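Long-range contacts in CNPV058 bcl-2 like protein (Canarypox virus, PDB 5WOS), which inhibits apoptosis of the infected host cell, binding BAK1, BAX and other BH3-containing proteins such as BIM, BID and PUMA as a viral Bcl-2 homologue: residues A[21-29]-A[39-50]; A[90-99]-A[136-146]. All coordinates share one frame; numbering follows the deposited sequence.

Contact 1: A[21-29]-A[39-50]; sequences NIIQNYFIE and HVEDENTYIIVK
Tyr46 of helix 43-69 enters helix 14-32 as a knob, its ring seated among Ile22, Asn25, Tyr26 and Glu29. With CG anti to the backbone N (chi1 -176°), the ring lies across the neighbouring helix and meets its backbone edge-on: Ile22 O and Tyr26 N both lie near the ring plane. At the far end Tyr46 OH donates to Glu29 OE1, modelled at 2.4 Å, a doubtfully short length, with the carboxylate turned obliquely to the ring. Val40 CG1 lies over one face of this ring, offset toward the rim, and also presses on Asn25 CG at 3.3 Å. One turn after Tyr46, Lys50 CG packs against Tyr26 CE2 at 3.7 Å, while its CD methylene passes Glu29 OE2; the ammonium, NZ, stays 4.4 Å from Glu29 OE2, too far for a salt bridge. Ile22 CD1 meets Thr45 CG2, and Ile22 CG2 approaches Val49 CG1.

The loop before helix 43-69 is pinned by Glu41 N, which donates to Asn21 OD1 at 3.0 Å, nearly straight (165°) but tilted from the carbonyl plane. Further out, Asn25 ND2 returns to Asn21 O, whereas Asn25 OD1 accepts from Arg36 NE. Glu29 OE1 also receives Arg36 N, and Tyr26 OH bonds to Asp54. Helices 21-29 and 43-50 cross at -53°, their axes 10.3 Å apart at closest approach. The contact joins helix 14-32 to the start of helix 43-69 and the loop before it; Arg36 N and the nearby Lys50 ammonium probably favour a charged Glu29.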
loop_
_atom_site.group_PDB
_atom_site.type_symbol
_atom_site.label_atom_id
_atom_site.label_comp_id
_atom_site.label_asym_id
_atom_site.label_seq_id
_atom_site.Cartn_x
_atom_site.Cartn_y
_atom_site.Cartn_z
ATOM N N ASN A 21 -11.291 1.881 2.160
ATOM C CA ASN A 21 -11.823 3.060 1.479
ATOM C C ASN A 21 -10.703 3.950 0.949
ATOM O O ASN A 21 -10.795 4.480 -0.165
ATOM C CB ASN A 21 -12.729 3.853 2.420
ATOM C CG ASN A 21 -13.260 5.120 1.782
ATOM O OD1 ASN A 21 -12.811 6.226 2.093
ATOM N ND2 ASN A 21 -14.214 4.964 0.871
ATOM N N ILE A 22 -9.636 4.124 1.729
ATOM C CA ILE A 22 -8.540 4.993 1.312
ATOM C C ILE A 22 -7.670 4.313 0.263
ATOM O O ILE A 22 -7.292 4.929 -0.742
ATOM C CB ILE A 22 -7.727 5.419 2.546
ATOM C CG1 ILE A 22 -8.426 6.589 3.237
ATOM C CG2 ILE A 22 -6.296 5.801 2.173
ATOM C CD1 ILE A 22 -8.068 6.711 4.677
ATOM N N ILE A 23 -7.328 3.042 0.477
ATOM C CA ILE A 23 -6.509 2.325 -0.494
ATOM C C ILE A 23 -7.247 2.203 -1.820
ATOM O O ILE A 23 -6.666 2.403 -2.894
ATOM C CB ILE A 23 -6.113 0.944 0.059
ATOM C CG1 ILE A 23 -5.322 1.095 1.361
ATOM C CG2 ILE A 23 -5.300 0.174 -0.979
ATOM C CD1 ILE A 23 -4.992 -0.216 2.031
ATOM N N GLN A 24 -8.531 1.849 -1.772
ATOM C CA GLN A 24 -9.295 1.686 -3.002
ATOM C C GLN A 24 -9.293 2.969 -3.825
ATOM O O GLN A 24 -9.108 2.934 -5.046
ATOM C CB GLN A 24 -10.721 1.254 -2.667
ATOM C CG GLN A 24 -11.419 0.498 -3.779
ATOM C CD GLN A 24 -12.514 -0.406 -3.254
ATOM O OE1 GLN A 24 -13.126 -0.128 -2.222
ATOM N NE2 GLN A 24 -12.758 -1.506 -3.958
ATOM N N ASN A 25 -9.474 4.114 -3.173
ATOM C CA ASN A 25 -9.548 5.368 -3.911
ATOM C C ASN A 25 -8.179 5.849 -4.375
ATOM O O ASN A 25 -8.081 6.469 -5.440
ATOM C CB ASN A 25 -10.235 6.436 -3.057
ATOM C CG ASN A 25 -11.750 6.368 -3.155
ATOM O OD1 ASN A 25 -12.343 6.888 -4.099
ATOM N ND2 ASN A 25 -12.384 5.728 -2.179
ATOM N N TYR A 26 -7.115 5.580 -3.615
ATOM C CA TYR A 26 -5.791 5.964 -4.091
ATOM C C TYR A 26 -5.395 5.147 -5.315
ATOM O O TYR A 26 -4.842 5.690 -6.279
ATOM C CB TYR A 26 -4.751 5.812 -2.985
ATOM C CG TYR A 26 -3.366 6.213 -3.441
ATOM C CD1 TYR A 26 -2.360 5.270 -3.589
ATOM C CD2 TYR A 26 -3.076 7.532 -3.753
ATOM C CE1 TYR A 26 -1.103 5.633 -4.020
ATOM C CE2 TYR A 26 -1.824 7.904 -4.178
ATOM C CZ TYR A 26 -0.841 6.951 -4.314
ATOM O OH TYR A 26 0.413 7.321 -4.744
ATOM N N PHE A 27 -5.665 3.841 -5.299
ATOM C CA PHE A 27 -5.393 3.029 -6.479
ATOM C C PHE A 27 -6.169 3.557 -7.677
ATOM O O PHE A 27 -5.606 3.756 -8.759
ATOM C CB PHE A 27 -5.744 1.562 -6.208
ATOM C CG PHE A 27 -4.781 0.856 -5.289
ATOM C CD1 PHE A 27 -3.803 1.552 -4.594
ATOM C CD2 PHE A 27 -4.852 -0.517 -5.126
ATOM C CE1 PHE A 27 -2.924 0.892 -3.754
ATOM C CE2 PHE A 27 -3.977 -1.178 -4.292
ATOM C CZ PHE A 27 -3.012 -0.473 -3.606
ATOM N N ILE A 28 -7.467 3.810 -7.492
ATOM C CA ILE A 28 -8.277 4.404 -8.555
ATOM C C ILE A 28 -7.631 5.691 -9.052
ATOM O O ILE A 28 -7.389 5.866 -10.253
ATOM C CB ILE A 28 -9.711 4.652 -8.053
ATOM C CG1 ILE A 28 -10.426 3.318 -7.826
ATOM C CG2 ILE A 28 -10.495 5.504 -9.047
ATOM C CD1 ILE A 28 -11.713 3.444 -7.054
ATOM N N GLU A 29 -7.343 6.616 -8.133
ATOM C CA GLU A 29 -6.773 7.894 -8.542
ATOM C C GLU A 29 -5.428 7.705 -9.231
ATOM O O GLU A 29 -5.123 8.396 -10.209
ATOM C CB GLU A 29 -6.632 8.825 -7.337
ATOM C CG GLU A 29 -6.048 10.195 -7.702
ATOM C CD GLU A 29 -6.303 11.262 -6.649
ATOM O OE1 GLU A 29 -7.105 11.016 -5.723
ATOM O OE2 GLU A 29 -5.704 12.353 -6.750
ATOM N N HIS A 39 -14.833 11.300 -3.150
ATOM C CA HIS A 39 -15.467 9.997 -3.023
ATOM C C HIS A 39 -15.100 9.283 -1.733
ATOM O O HIS A 39 -15.780 8.321 -1.366
ATOM C CB HIS A 39 -15.081 9.090 -4.201
ATOM C CG HIS A 39 -15.496 9.620 -5.536
ATOM N ND1 HIS A 39 -14.739 10.527 -6.246
ATOM C CD2 HIS A 39 -16.590 9.369 -6.294
ATOM C CE1 HIS A 39 -15.348 10.813 -7.382
ATOM N NE2 HIS A 39 -16.474 10.124 -7.436
ATOM N N VAL A 40 -14.053 9.729 -1.046
ATOM C CA VAL A 40 -13.546 9.071 0.153
ATOM C C VAL A 40 -14.316 9.571 1.362
ATOM O O VAL A 40 -14.782 10.714 1.412
ATOM C CB VAL A 40 -12.028 9.309 0.332
ATOM C CG1 VAL A 40 -11.247 8.659 -0.795
ATOM C CG2 VAL A 40 -11.710 10.801 0.425
ATOM N N GLU A 41 -14.424 8.696 2.361
ATOM C CA GLU A 41 -15.095 9.045 3.607
ATOM C C GLU A 41 -14.308 10.093 4.385
ATOM O O GLU A 41 -14.887 11.061 4.894
ATOM C CB GLU A 41 -15.292 7.776 4.441
ATOM C CG GLU A 41 -15.761 7.993 5.873
ATOM C CD GLU A 41 -15.861 6.689 6.646
ATOM O OE1 GLU A 41 -16.129 5.643 6.017
ATOM O OE2 GLU A 41 -15.657 6.708 7.878
ATOM N N ASP A 42 -12.990 9.920 4.487
ATOM C CA ASP A 42 -12.121 10.789 5.279
ATOM C C ASP A 42 -11.204 11.540 4.320
ATOM O O ASP A 42 -10.216 10.987 3.828
ATOM C CB ASP A 42 -11.324 9.972 6.289
ATOM C CG ASP A 42 -10.390 10.823 7.125
ATOM O OD1 ASP A 42 -10.446 12.067 7.021
ATOM O OD2 ASP A 42 -9.594 10.237 7.887
ATOM N N GLU A 43 -11.527 12.812 4.071
ATOM C CA GLU A 43 -10.798 13.584 3.070
ATOM C C GLU A 43 -9.416 13.993 3.571
ATOM O O GLU A 43 -8.451 14.006 2.797
ATOM C CB GLU A 43 -11.616 14.808 2.670
ATOM C CG GLU A 43 -11.144 15.485 1.391
ATOM C CD GLU A 43 -10.209 16.650 1.642
ATOM O OE1 GLU A 43 -10.164 17.147 2.785
ATOM O OE2 GLU A 43 -9.521 17.069 0.689
ATOM N N ASN A 44 -9.292 14.320 4.857
ATOM C CA ASN A 44 -8.006 14.777 5.375
ATOM C C ASN A 44 -6.971 13.657 5.346
ATOM O O ASN A 44 -5.825 13.868 4.931
ATOM C CB ASN A 44 -8.173 15.326 6.791
ATOM C CG ASN A 44 -8.638 16.766 6.797
ATOM O OD1 ASN A 44 -8.226 17.566 5.955
ATOM N ND2 ASN A 44 -9.508 17.104 7.742
ATOM N N THR A 45 -7.352 12.456 5.787
ATOM C CA THR A 45 -6.435 11.325 5.696
ATOM C C THR A 45 -6.026 11.069 4.251
ATOM O O THR A 45 -4.845 10.839 3.963
ATOM C CB THR A 45 -7.075 10.071 6.295
ATOM O OG1 THR A 45 -7.348 10.283 7.684
ATOM C CG2 THR A 45 -6.148 8.874 6.153
ATOM N N TYR A 46 -6.986 11.105 3.328
ATOM C CA TYR A 46 -6.687 10.749 1.946
ATOM C C TYR A 46 -5.607 11.653 1.369
ATOM O O TYR A 46 -4.685 11.177 0.697
ATOM C CB TYR A 46 -7.956 10.815 1.095
ATOM C CG TYR A 46 -7.737 10.368 -0.331
ATOM C CD1 TYR A 46 -7.504 9.038 -0.626
ATOM C CD2 TYR A 46 -7.766 11.277 -1.383
ATOM C CE1 TYR A 46 -7.298 8.620 -1.914
ATOM C CE2 TYR A 46 -7.564 10.863 -2.680
ATOM C CZ TYR A 46 -7.327 9.532 -2.938
ATOM O OH TYR A 46 -7.121 9.100 -4.225
ATOM N N ILE A 47 -5.695 12.958 1.630
ATOM C CA ILE A 47 -4.687 13.886 1.123
ATOM C C ILE A 47 -3.315 13.541 1.688
ATOM O O ILE A 47 -2.313 13.520 0.964
ATOM C CB ILE A 47 -5.094 15.337 1.442
ATOM C CG1 ILE A 47 -5.908 15.931 0.287
ATOM C CG2 ILE A 47 -3.874 16.222 1.694
ATOM C CD1 ILE A 47 -7.200 15.202 -0.010
ATOM N N ILE A 48 -3.245 13.255 2.987
ATOM C CA ILE A 48 -1.961 12.925 3.601
ATOM C C ILE A 48 -1.402 11.638 3.005
ATOM O O ILE A 48 -0.259 11.597 2.534
ATOM C CB ILE A 48 -2.110 12.833 5.131
ATOM C CG1 ILE A 48 -2.369 14.228 5.703
ATOM C CG2 ILE A 48 -0.856 12.227 5.761
ATOM C CD1 ILE A 48 -2.650 14.261 7.203
ATOM N N VAL A 49 -2.197 10.565 3.014
ATOM C CA VAL A 49 -1.719 9.295 2.474
ATOM C C VAL A 49 -1.453 9.414 0.977
ATOM O O VAL A 49 -0.494 8.834 0.458
ATOM C CB VAL A 49 -2.722 8.168 2.782
ATOM C CG1 VAL A 49 -2.267 6.860 2.144
ATOM C CG2 VAL A 49 -2.874 7.991 4.287
ATOM N N LYS A 50 -2.294 10.158 0.257
ATOM C CA LYS A 50 -2.078 10.322 -1.177
ATOM C C LYS A 50 -0.720 10.953 -1.455
ATOM O O LYS A 50 -0.003 10.528 -2.369
ATOM C CB LYS A 50 -3.198 11.169 -1.787
ATOM C CG LYS A 50 -3.149 11.273 -3.308
ATOM C CD LYS A 50 -4.344 12.045 -3.868
ATOM C CE LYS A 50 -4.373 13.488 -3.394
ATOM N NZ LYS A 50 -3.113 14.216 -3.739
#

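Contact 2: A[90-99]-A[136-146]; sequences ITWGRVISII and WLSDQNCWDGL
Trp92, in the first turn of helix 92-112, inserts its indole between Trp136 and Leu146. Aromatic contacts dominate. The edge of Trp136 meets one face of Trp92, CH2 leading, with the five-membered ring of Trp92 and the six-membered ring of Trp136 4.7 Å apart between centroids and their planes at 56°. Trp143 is the third member of the cluster; its six-membered ring is slid well aside from that of Trp92, so the two barely overlap.

Two CH-pi contacts add to these. Leu146 CB sits over the centre of the Trp92 six-membered ring, 3.9 Å from its centroid, on the face opposite Trp136. Ile90 CG2, anti to its own backbone N, does likewise for Trp136, 3.5 Å from the six-membered centroid. Aliphatic groups fill in around the cluster: Leu137 CD2 touches Trp92 CH2 at 3.5 Å, and Ile96 CD1 reaches Leu146 CD2.

The polar part is a single hydrogen bond, Trp92 NE1 to Gln140 OE1, 2.9 Å and 158° at the hydrogen. The acceptor lies close to the indole plane, but the donor stands above the amide plane. Gln140 belongs to the Schellman motif, with Asn141 as C-prime residue, that ends helix 121-138.

Thr91-Trp92-Gly93-Arg94 resembles the NWGR signature of Bcl-2 BH1, and 136-145 the BH2 region, consistent with BH1 meeting BH2 beside the BH3-binding groove. Arg94, the arginine that in this family typically pairs with the BH3 aspartate, salt-bridges an acidic side chain of the bound peptide through NE and Asp88 through NH1.

Trp143, bonded through NE1 to Thr18 O, and Leu137 continue onto helix 14-32, while Ile96 and Leu146 lean on helix 43-69.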
loop_
_atom_site.group_PDB
_atom_site.type_symbol
_atom_site.label_atom_id
_atom_site.label_comp_id
_atom_site.label_asym_id
_atom_site.label_seq_id
_atom_site.Cartn_x
_atom_site.Cartn_y
_atom_site.Cartn_z
ATOM N N ILE A 90 5.992 -3.244 12.929
ATOM C CA ILE A 90 5.028 -2.484 12.141
ATOM C C ILE A 90 5.288 -1.002 12.366
ATOM O O ILE A 90 5.319 -0.536 13.512
ATOM C CB ILE A 90 3.580 -2.838 12.519
ATOM C CG1 ILE A 90 3.344 -4.341 12.382
ATOM C CG2 ILE A 90 2.605 -2.073 11.638
ATOM C CD1 ILE A 90 2.042 -4.817 13.015
ATOM N N THR A 91 5.471 -0.261 11.275
ATOM C CA THR A 91 5.570 1.190 11.335
ATOM C C THR A 91 4.771 1.783 10.186
ATOM O O THR A 91 4.532 1.130 9.166
ATOM C CB THR A 91 7.022 1.683 11.261
ATOM O OG1 THR A 91 7.582 1.329 9.991
ATOM C CG2 THR A 91 7.860 1.075 12.381
ATOM N N TRP A 92 4.351 3.037 10.363
ATOM C CA TRP A 92 3.591 3.702 9.315
ATOM C C TRP A 92 4.415 3.856 8.048
ATOM O O TRP A 92 3.867 3.796 6.941
ATOM C CB TRP A 92 3.092 5.061 9.806
ATOM C CG TRP A 92 1.822 4.965 10.607
ATOM C CD1 TRP A 92 1.657 5.253 11.937
ATOM C CD2 TRP A 92 0.542 4.539 10.129
ATOM N NE1 TRP A 92 0.350 5.037 12.307
ATOM C CE2 TRP A 92 -0.354 4.598 11.217
ATOM C CE3 TRP A 92 0.064 4.117 8.884
ATOM C CZ2 TRP A 92 -1.695 4.250 11.097
ATOM C CZ3 TRP A 92 -1.274 3.771 8.767
ATOM C CH2 TRP A 92 -2.135 3.840 9.867
ATOM N N GLY A 93 5.729 4.033 8.183
ATOM C CA GLY A 93 6.575 4.113 7.003
ATOM C C GLY A 93 6.501 2.856 6.160
ATOM O O GLY A 93 6.386 2.923 4.933
ATOM N N ARG A 94 6.551 1.691 6.805
ATOM C CA ARG A 94 6.433 0.437 6.071
ATOM C C ARG A 94 5.027 0.254 5.513
ATOM O O ARG A 94 4.861 -0.191 4.370
ATOM C CB ARG A 94 6.823 -0.730 6.977
ATOM C CG ARG A 94 8.299 -0.731 7.331
ATOM C CD ARG A 94 8.655 -1.781 8.366
ATOM N NE ARG A 94 10.083 -1.759 8.671
ATOM C CZ ARG A 94 10.717 -2.686 9.382
ATOM N NH1 ARG A 94 10.056 -3.725 9.870
ATOM N NH2 ARG A 94 12.019 -2.573 9.598
ATOM N N VAL A 95 4.004 0.596 6.299
ATOM C CA VAL A 95 2.625 0.465 5.832
ATOM C C VAL A 95 2.396 1.319 4.591
ATOM O O VAL A 95 1.735 0.889 3.638
ATOM C CB VAL A 95 1.642 0.833 6.962
ATOM C CG1 VAL A 95 0.217 0.900 6.443
ATOM C CG2 VAL A 95 1.737 -0.182 8.094
ATOM N N ILE A 96 2.934 2.542 4.582
ATOM C CA ILE A 96 2.750 3.421 3.430
ATOM C C ILE A 96 3.514 2.888 2.224
ATOM O O ILE A 96 3.006 2.904 1.094
ATOM C CB ILE A 96 3.178 4.856 3.786
ATOM C CG1 ILE A 96 2.248 5.450 4.853
ATOM C CG2 ILE A 96 3.211 5.735 2.543
ATOM C CD1 ILE A 96 0.828 5.699 4.386
ATOM N N SER A 97 4.746 2.419 2.438
ATOM C CA SER A 97 5.532 1.853 1.345
ATOM C C SER A 97 4.805 0.688 0.685
ATOM O O SER A 97 4.864 0.524 -0.539
ATOM C CB SER A 97 6.894 1.403 1.870
ATOM O OG SER A 97 7.533 2.464 2.552
ATOM N N ILE A 98 4.125 -0.138 1.482
ATOM C CA ILE A 98 3.325 -1.231 0.934
ATOM C C ILE A 98 2.223 -0.684 0.035
ATOM O O ILE A 98 2.009 -1.164 -1.085
ATOM C CB ILE A 98 2.748 -2.083 2.078
ATOM C CG1 ILE A 98 3.861 -2.878 2.757
ATOM C CG2 ILE A 98 1.641 -3.021 1.571
ATOM C CD1 ILE A 98 3.526 -3.295 4.172
ATOM N N ILE A 99 1.499 0.324 0.521
ATOM C CA ILE A 99 0.398 0.892 -0.250
ATOM C C ILE A 99 0.915 1.473 -1.558
ATOM O O ILE A 99 0.313 1.282 -2.622
ATOM C CB ILE A 99 -0.345 1.948 0.589
ATOM C CG1 ILE A 99 -0.985 1.294 1.818
ATOM C CG2 ILE A 99 -1.409 2.656 -0.246
ATOM C CD1 ILE A 99 -1.399 2.288 2.895
ATOM N N TRP A 136 -2.531 -3.409 15.999
ATOM C CA TRP A 136 -1.669 -2.238 15.886
ATOM C C TRP A 136 -2.434 -1.050 15.315
ATOM O O TRP A 136 -2.300 0.078 15.803
ATOM C CB TRP A 136 -0.461 -2.577 15.014
ATOM C CG TRP A 136 0.558 -1.488 14.903
ATOM C CD1 TRP A 136 1.617 -1.267 15.735
ATOM C CD2 TRP A 136 0.628 -0.478 13.888
ATOM N NE1 TRP A 136 2.337 -0.178 15.306
ATOM C CE2 TRP A 136 1.750 0.324 14.174
ATOM C CE3 TRP A 136 -0.150 -0.174 12.767
ATOM C CZ2 TRP A 136 2.114 1.409 13.378
ATOM C CZ3 TRP A 136 0.211 0.904 11.981
ATOM C CH2 TRP A 136 1.332 1.683 12.290
ATOM N N LEU A 137 -3.244 -1.288 14.281
ATOM C CA LEU A 137 -4.039 -0.214 13.693
ATOM C C LEU A 137 -5.151 0.231 14.630
ATOM O O LEU A 137 -5.399 1.433 14.783
ATOM C CB LEU A 137 -4.621 -0.671 12.355
ATOM C CG LEU A 137 -3.616 -0.737 11.212
ATOM C CD1 LEU A 137 -4.209 -1.470 10.039
ATOM C CD2 LEU A 137 -3.196 0.667 10.802
ATOM N N SER A 138 -5.838 -0.720 15.258
ATOM C CA SER A 138 -6.920 -0.365 16.166
ATOM C C SER A 138 -6.410 0.462 17.338
ATOM O O SER A 138 -7.045 1.445 17.734
ATOM C CB SER A 138 -7.617 -1.631 16.665
ATOM O OG SER A 138 -8.644 -1.315 17.587
ATOM N N ASP A 139 -5.257 0.089 17.902
ATOM C CA ASP A 139 -4.734 0.801 19.063
ATOM C C ASP A 139 -4.323 2.232 18.744
ATOM O O ASP A 139 -3.968 2.973 19.667
ATOM C CB ASP A 139 -3.543 0.052 19.667
ATOM C CG ASP A 139 -3.943 -1.274 20.285
ATOM O OD1 ASP A 139 -3.377 -2.315 19.893
ATOM O OD2 ASP A 139 -4.838 -1.277 21.157
ATOM N N GLN A 140 -4.348 2.631 17.475
ATOM C CA GLN A 140 -4.109 4.012 17.081
ATOM C C GLN A 140 -5.347 4.657 16.476
ATOM O O GLN A 140 -5.247 5.739 15.889
ATOM C CB GLN A 140 -2.954 4.088 16.086
ATOM C CG GLN A 140 -1.701 3.390 16.554
ATOM C CD GLN A 140 -0.508 3.717 15.694
ATOM O OE1 GLN A 140 -0.437 4.790 15.094
ATOM N NE2 GLN A 140 0.443 2.798 15.632
ATOM N N ASN A 141 -6.510 4.021 16.603
ATOM C CA ASN A 141 -7.720 4.495 15.939
ATOM C C ASN A 141 -7.481 4.619 14.437
ATOM O O ASN A 141 -7.872 5.601 13.799
ATOM C CB ASN A 141 -8.192 5.822 16.536
ATOM C CG ASN A 141 -9.584 6.203 16.078
ATOM O OD1 ASN A 141 -10.333 5.369 15.572
ATOM N ND2 ASN A 141 -9.937 7.468 16.252
ATOM N N CYS A 142 -6.811 3.616 13.871
ATOM C CA CYS A 142 -6.557 3.520 12.432
ATOM C C CYS A 142 -5.746 4.735 12.001
ATOM O O CYS A 142 -4.656 4.957 12.558
ATOM C CB CYS A 142 -7.891 3.328 11.712
ATOM S SG CYS A 142 -8.688 1.744 12.063
ATOM N N TRP A 143 -6.211 5.539 11.047
ATOM C CA TRP A 143 -5.371 6.571 10.455
ATOM C C TRP A 143 -5.064 7.718 11.407
ATOM O O TRP A 143 -4.206 8.547 11.083
ATOM C CB TRP A 143 -6.038 7.115 9.196
ATOM C CG TRP A 143 -6.411 6.054 8.212
ATOM C CD1 TRP A 143 -7.648 5.509 8.029
ATOM C CD2 TRP A 143 -5.546 5.414 7.266
ATOM N NE1 TRP A 143 -7.607 4.570 7.028
ATOM C CE2 TRP A 143 -6.328 4.493 6.542
ATOM C CE3 TRP A 143 -4.188 5.530 6.960
ATOM C CZ2 TRP A 143 -5.796 3.691 5.533
ATOM C CZ3 TRP A 143 -3.660 4.731 5.956
ATOM C CH2 TRP A 143 -4.463 3.827 5.256
ATOM N N ASP A 144 -5.731 7.795 12.560
ATOM C CA ASP A 144 -5.432 8.862 13.511
ATOM C C ASP A 144 -3.963 8.842 13.916
ATOM O O ASP A 144 -3.339 9.899 14.069
ATOM C CB ASP A 144 -6.328 8.736 14.742
ATOM C CG ASP A 144 -7.744 9.238 14.491
ATOM O OD1 ASP A 144 -7.997 9.815 13.413
ATOM O OD2 ASP A 144 -8.608 9.057 15.376
ATOM N N GLY A 145 -3.388 7.649 14.077
ATOM C CA GLY A 145 -1.991 7.542 14.451
ATOM C C GLY A 145 -1.041 8.093 13.412
ATOM O O GLY A 145 0.104 8.430 13.741
ATOM N N LEU A 146 -1.489 8.201 12.162
ATOM C CA LEU A 146 -0.625 8.658 11.084
ATOM C C LEU A 146 -0.549 10.175 10.992
ATOM O O LEU A 146 0.413 10.700 10.422
ATOM C CB LEU A 146 -1.117 8.089 9.753
ATOM C CG LEU A 146 -0.302 8.445 8.510
ATOM C CD1 LEU A 146 1.083 7.818 8.580
ATOM C CD2 LEU A 146 -1.038 8.009 7.252
#

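Both contacts are partly buried and lie at similar distances from the middle of the chain, their centres 14 Å apart. They involve different helices: 14-32 with 43-69 in contact 1, and the start of 92-112 with the end of 121-138 and the following turn in contact 2. Among the residues that join them, Trp143 packs on Ile22 and Thr45, Leu146 and Ile96 on Val49, and Phe27 on Ile99. Contact 1 combines a tyrosine knob with polar bonds near its ends, whereas contact 2 relies on a cluster of three indoles, one pair edge to face, with a single hydrogen bond between its segments. The bound peptide is within reach of Thr91, Arg94, Ser97 and Ile98 in contact 2.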